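PDB 4NK2: hemoglobin-like protein from Methylacidiphilum infernorum, which binds heme and, as a group II truncated hemoglobin, probably binds and carries oxygen. Local coordinates for residues I136-Y141 with W161-S166. Residues are numbered along the deposited sequence; the frame is centred on the assembly and turned at random.
Sequences IWLACY and WIESFS. With HEM (protoporphyrin IX containing Fe), chain C.
Trp137 is sandwiched in this contact: its indole lies over the heme, with the CHC methine bridge 3.5 Å above one face, while CD1 of Tyr141, one helical turn on, sits over the opposite face. With CG anti to the backbone N (chi1 -177°), the indole projects from helix 131-147 across the porphyrin, where CZ2 comes within 3.4 Å of HEM C1C. CB of Ile162 meets its edge near the ring plane, 4.0 Å from CZ3. Ile162 holds CG1 in the crowded position between N and the carbonyl carbon (chi1 58°), which sends CD1 over the face of Tyr141 in a CH-pi contact 3.9 Å from the ring centroid. Replacing Trp137 by an alanine would remove the indole between the porphyrin and Tyr141 and would probably loosen the seating of the heme.

Leu138 packs alongside, CD2 3.9 Å from Ile162 O and CD1 3.7 Å from Ser166 OG. No hydrogen bond joins the two segments; instead Ser166 OG turns back on its own helix and donates to Ile162 O (2.6 Å), in the carbonyl plane. That oxygen also accepts from Ser166 N, so two bonds grip it beside the leucine methyls, and Arg134 NE, from helix 131-147, hydrogen-bonds to the serine hydroxyl. The edge of Phe165 meets the heme vinyl carbon CBC.

The two short helical segments run antiparallel (175°), their axes 10.7 Å apart, joining helices 131-147 and 155-165 of the truncated globin fold. Helix 53-75 stacks His70 on Tyr141, helix 87-104 packs against Trp161 and Phe165, and strand 35-48 covers Ser164.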
loop_
_atom_site.group_PDB
_atom_site.type_symbol
_atom_site.label_atom_id
_atom_site.label_comp_id
_atom_site.label_asym_id
_atom_site.label_seq_id
_atom_site.Cartn_x
_atom_site.Cartn_y
_atom_site.Cartn_z
ATOM N N ILE A 136 1.466 -9.640 -13.343
ATOM C CA ILE A 136 0.550 -10.289 -14.281
ATOM C C ILE A 136 0.054 -9.306 -15.349
ATOM O O ILE A 136 -0.001 -9.642 -16.527
ATOM C CB ILE A 136 -0.651 -10.933 -13.549
ATOM C CG1 ILE A 136 -0.194 -12.142 -12.717
ATOM C CG2 ILE A 136 -1.726 -11.345 -14.548
ATOM C CD1 ILE A 136 -1.299 -12.654 -11.763
ATOM N N TRP A 137 -0.302 -8.090 -14.943
ATOM C CA TRP A 137 -0.712 -7.053 -15.896
ATOM C C TRP A 137 0.406 -6.817 -16.922
ATOM O O TRP A 137 0.146 -6.700 -18.123
ATOM C CB TRP A 137 -1.033 -5.771 -15.121
ATOM C CG TRP A 137 -1.563 -4.567 -15.897
ATOM C CD1 TRP A 137 -2.873 -4.185 -16.036
ATOM C CD2 TRP A 137 -0.782 -3.548 -16.542
ATOM N NE1 TRP A 137 -2.954 -3.011 -16.753
ATOM C CE2 TRP A 137 -1.685 -2.600 -17.076
ATOM C CE3 TRP A 137 0.592 -3.360 -16.738
ATOM C CZ2 TRP A 137 -1.258 -1.481 -17.792
ATOM C CZ3 TRP A 137 1.020 -2.241 -17.442
ATOM C CH2 TRP A 137 0.097 -1.321 -17.968
ATOM N N LEU A 138 1.648 -6.764 -16.451
ATOM C CA LEU A 138 2.804 -6.604 -17.345
ATOM C C LEU A 138 3.026 -7.793 -18.281
ATOM O O LEU A 138 3.330 -7.606 -19.466
ATOM C CB LEU A 138 4.077 -6.337 -16.527
ATOM C CG LEU A 138 4.232 -4.902 -16.012
ATOM C CD1 LEU A 138 5.482 -4.750 -15.162
ATOM C CD2 LEU A 138 4.284 -3.910 -17.192
ATOM N N ALA A 139 2.899 -9.016 -17.774
ATOM C CA ALA A 139 3.127 -10.182 -18.633
ATOM C C ALA A 139 2.067 -10.247 -19.713
ATOM O O ALA A 139 2.334 -10.679 -20.842
ATOM C CB ALA A 139 3.135 -11.459 -17.824
ATOM N N CYS A 140 0.852 -9.838 -19.363
ATOM C CA CYS A 140 -0.209 -9.745 -20.352
ATOM C C CYS A 140 0.131 -8.715 -21.422
ATOM O O CYS A 140 -0.285 -8.855 -22.574
ATOM C CB CYS A 140 -1.537 -9.367 -19.695
ATOM S SG CYS A 140 -2.270 -10.722 -18.745
ATOM N N TYR A 141 0.841 -7.656 -21.039
ATOM C CA TYR A 141 1.178 -6.613 -22.005
ATOM C C TYR A 141 2.322 -7.071 -22.900
ATOM O O TYR A 141 2.320 -6.810 -24.115
ATOM C CB TYR A 141 1.545 -5.316 -21.293
ATOM C CG TYR A 141 0.774 -4.125 -21.795
ATOM C CD1 TYR A 141 0.127 -3.278 -20.910
ATOM C CD2 TYR A 141 0.717 -3.832 -23.153
ATOM C CE1 TYR A 141 -0.572 -2.173 -21.351
ATOM C CE2 TYR A 141 0.012 -2.725 -23.607
ATOM C CZ TYR A 141 -0.631 -1.904 -22.695
ATOM O OH TYR A 141 -1.340 -0.796 -23.125
ATOM N N TRP A 161 8.204 2.525 -20.505
ATOM C CA TRP A 161 7.149 3.384 -19.963
ATOM C C TRP A 161 6.204 2.608 -19.049
ATOM O O TRP A 161 6.027 2.965 -17.881
ATOM C CB TRP A 161 6.353 4.067 -21.078
ATOM C CG TRP A 161 5.147 4.823 -20.556
ATOM C CD1 TRP A 161 5.121 5.711 -19.512
ATOM C CD2 TRP A 161 3.803 4.758 -21.062
ATOM N NE1 TRP A 161 3.836 6.198 -19.339
ATOM C CE2 TRP A 161 3.014 5.625 -20.275
ATOM C CE3 TRP A 161 3.196 4.048 -22.104
ATOM C CZ2 TRP A 161 1.645 5.802 -20.500
ATOM C CZ3 TRP A 161 1.844 4.220 -22.327
ATOM C CH2 TRP A 161 1.078 5.098 -21.526
ATOM N N ILE A 162 5.588 1.545 -19.552
ATOM C CA ILE A 162 4.624 0.837 -18.693
ATOM C C ILE A 162 5.289 0.065 -17.545
ATOM O O ILE A 162 4.699 -0.069 -16.470
ATOM C CB ILE A 162 3.683 -0.109 -19.489
ATOM C CG1 ILE A 162 4.489 -1.158 -20.269
ATOM C CG2 ILE A 162 2.806 0.692 -20.427
ATOM C CD1 ILE A 162 3.624 -2.260 -20.888
ATOM N N GLU A 163 6.482 -0.480 -17.777
ATOM C CA GLU A 163 7.187 -1.218 -16.719
ATOM C C GLU A 163 7.438 -0.331 -15.517
ATOM O O GLU A 163 7.331 -0.779 -14.374
ATOM C CB GLU A 163 8.536 -1.769 -17.211
ATOM C CG GLU A 163 9.239 -2.674 -16.187
ATOM C CD GLU A 163 10.029 -1.908 -15.117
ATOM O OE1 GLU A 163 10.355 -0.705 -15.318
ATOM O OE2 GLU A 163 10.358 -2.531 -14.073
ATOM N N SER A 164 7.792 0.928 -15.760
ATOM C CA SER A 164 8.046 1.824 -14.636
ATOM C C SER A 164 6.776 2.494 -14.128
ATOM O O SER A 164 6.573 2.587 -12.921
ATOM C CB SER A 164 9.097 2.879 -14.982
ATOM O OG SER A 164 9.262 3.755 -13.879
ATOM N N PHE A 165 5.929 2.965 -15.043
ATOM C CA PHE A 165 4.728 3.698 -14.647
ATOM C C PHE A 165 3.822 2.798 -13.817
ATOM O O PHE A 165 3.160 3.255 -12.880
ATOM C CB PHE A 165 3.972 4.190 -15.884
ATOM C CG PHE A 165 2.915 5.230 -15.588
ATOM C CD1 PHE A 165 3.058 6.112 -14.524
ATOM C CD2 PHE A 165 1.786 5.336 -16.388
ATOM C CE1 PHE A 165 2.088 7.081 -14.265
ATOM C CE2 PHE A 165 0.807 6.299 -16.127
ATOM C CZ PHE A 165 0.960 7.165 -15.065
ATOM N N SER A 166 3.791 1.512 -14.162
ATOM C CA SER A 166 2.931 0.558 -13.464
ATOM C C SER A 166 3.296 0.437 -11.986
ATOM O O SER A 166 2.455 0.086 -11.152
ATOM C CB SER A 166 2.966 -0.820 -14.141
ATOM O OG SER A 166 4.285 -1.361 -14.213
HETATM C CHA HEM C . -8.485 1.606 -15.271
HETATM C CHB HEM C . -6.313 -2.371 -13.582
HETATM C CHC HEM C . -1.970 -0.304 -14.395
HETATM C CHD HEM C . -4.296 2.587 -17.559
HETATM C C1A HEM C . -8.305 0.391 -14.657
HETATM C C2A HEM C . -9.324 -0.421 -13.996
HETATM C C3A HEM C . -8.698 -1.523 -13.534
HETATM C C4A HEM C . -7.285 -1.439 -13.879
HETATM C CMA HEM C . -9.318 -2.718 -12.774
HETATM C CAA HEM C . -10.831 -0.055 -13.859
HETATM C CBA HEM C . -11.019 0.603 -12.475
HETATM C CGA HEM C . -12.427 1.085 -12.140
HETATM O O1A HEM C . -12.901 0.827 -10.997
HETATM O O2A HEM C . -13.101 1.741 -12.981
HETATM C C1B HEM C . -4.945 -2.149 -13.549
HETATM C C2B HEM C . -3.937 -2.967 -12.892
HETATM C C3B HEM C . -2.737 -2.398 -13.115
HETATM C C4B HEM C . -2.927 -1.198 -13.924
HETATM C CMB HEM C . -4.177 -4.267 -12.099
HETATM C CAB HEM C . -1.400 -2.951 -12.586
HETATM C CBB HEM C . -0.313 -2.169 -12.593
HETATM C C1C HEM C . -2.200 0.644 -15.376
HETATM C C2C HEM C . -1.215 1.436 -16.100
HETATM C C3C HEM C . -1.871 2.237 -16.963
HETATM C C4C HEM C . -3.292 1.976 -16.833
HETATM C CMC HEM C . 0.314 1.380 -15.883
HETATM C CAC HEM C . -1.275 3.253 -17.967
HETATM C CBC HEM C . 0.005 3.185 -18.356
HETATM C C1D HEM C . -5.612 2.707 -17.175
HETATM C C2D HEM C . -6.555 3.722 -17.620
HETATM C C3D HEM C . -7.858 3.394 -16.907
HETATM C C4D HEM C . -7.580 2.231 -16.096
HETATM C CMD HEM C . -6.331 4.885 -18.618
HETATM C CAD HEM C . -9.185 4.179 -17.008
HETATM C CBD HEM C . -9.077 5.360 -16.039
HETATM C CGD HEM C . -10.372 6.136 -16.124
HETATM O O1D HEM C . -11.403 5.627 -15.624
HETATM O O2D HEM C . -10.370 7.254 -16.705
HETATM N NA HEM C . -7.090 -0.259 -14.567
HETATM N NB HEM C . -4.282 -1.095 -14.161
HETATM N NC HEM C . -3.447 1.008 -15.866
HETATM N ND HEM C . -6.254 1.859 -16.287
HETATM FE FE HEM C . -5.240 0.434 -15.150
#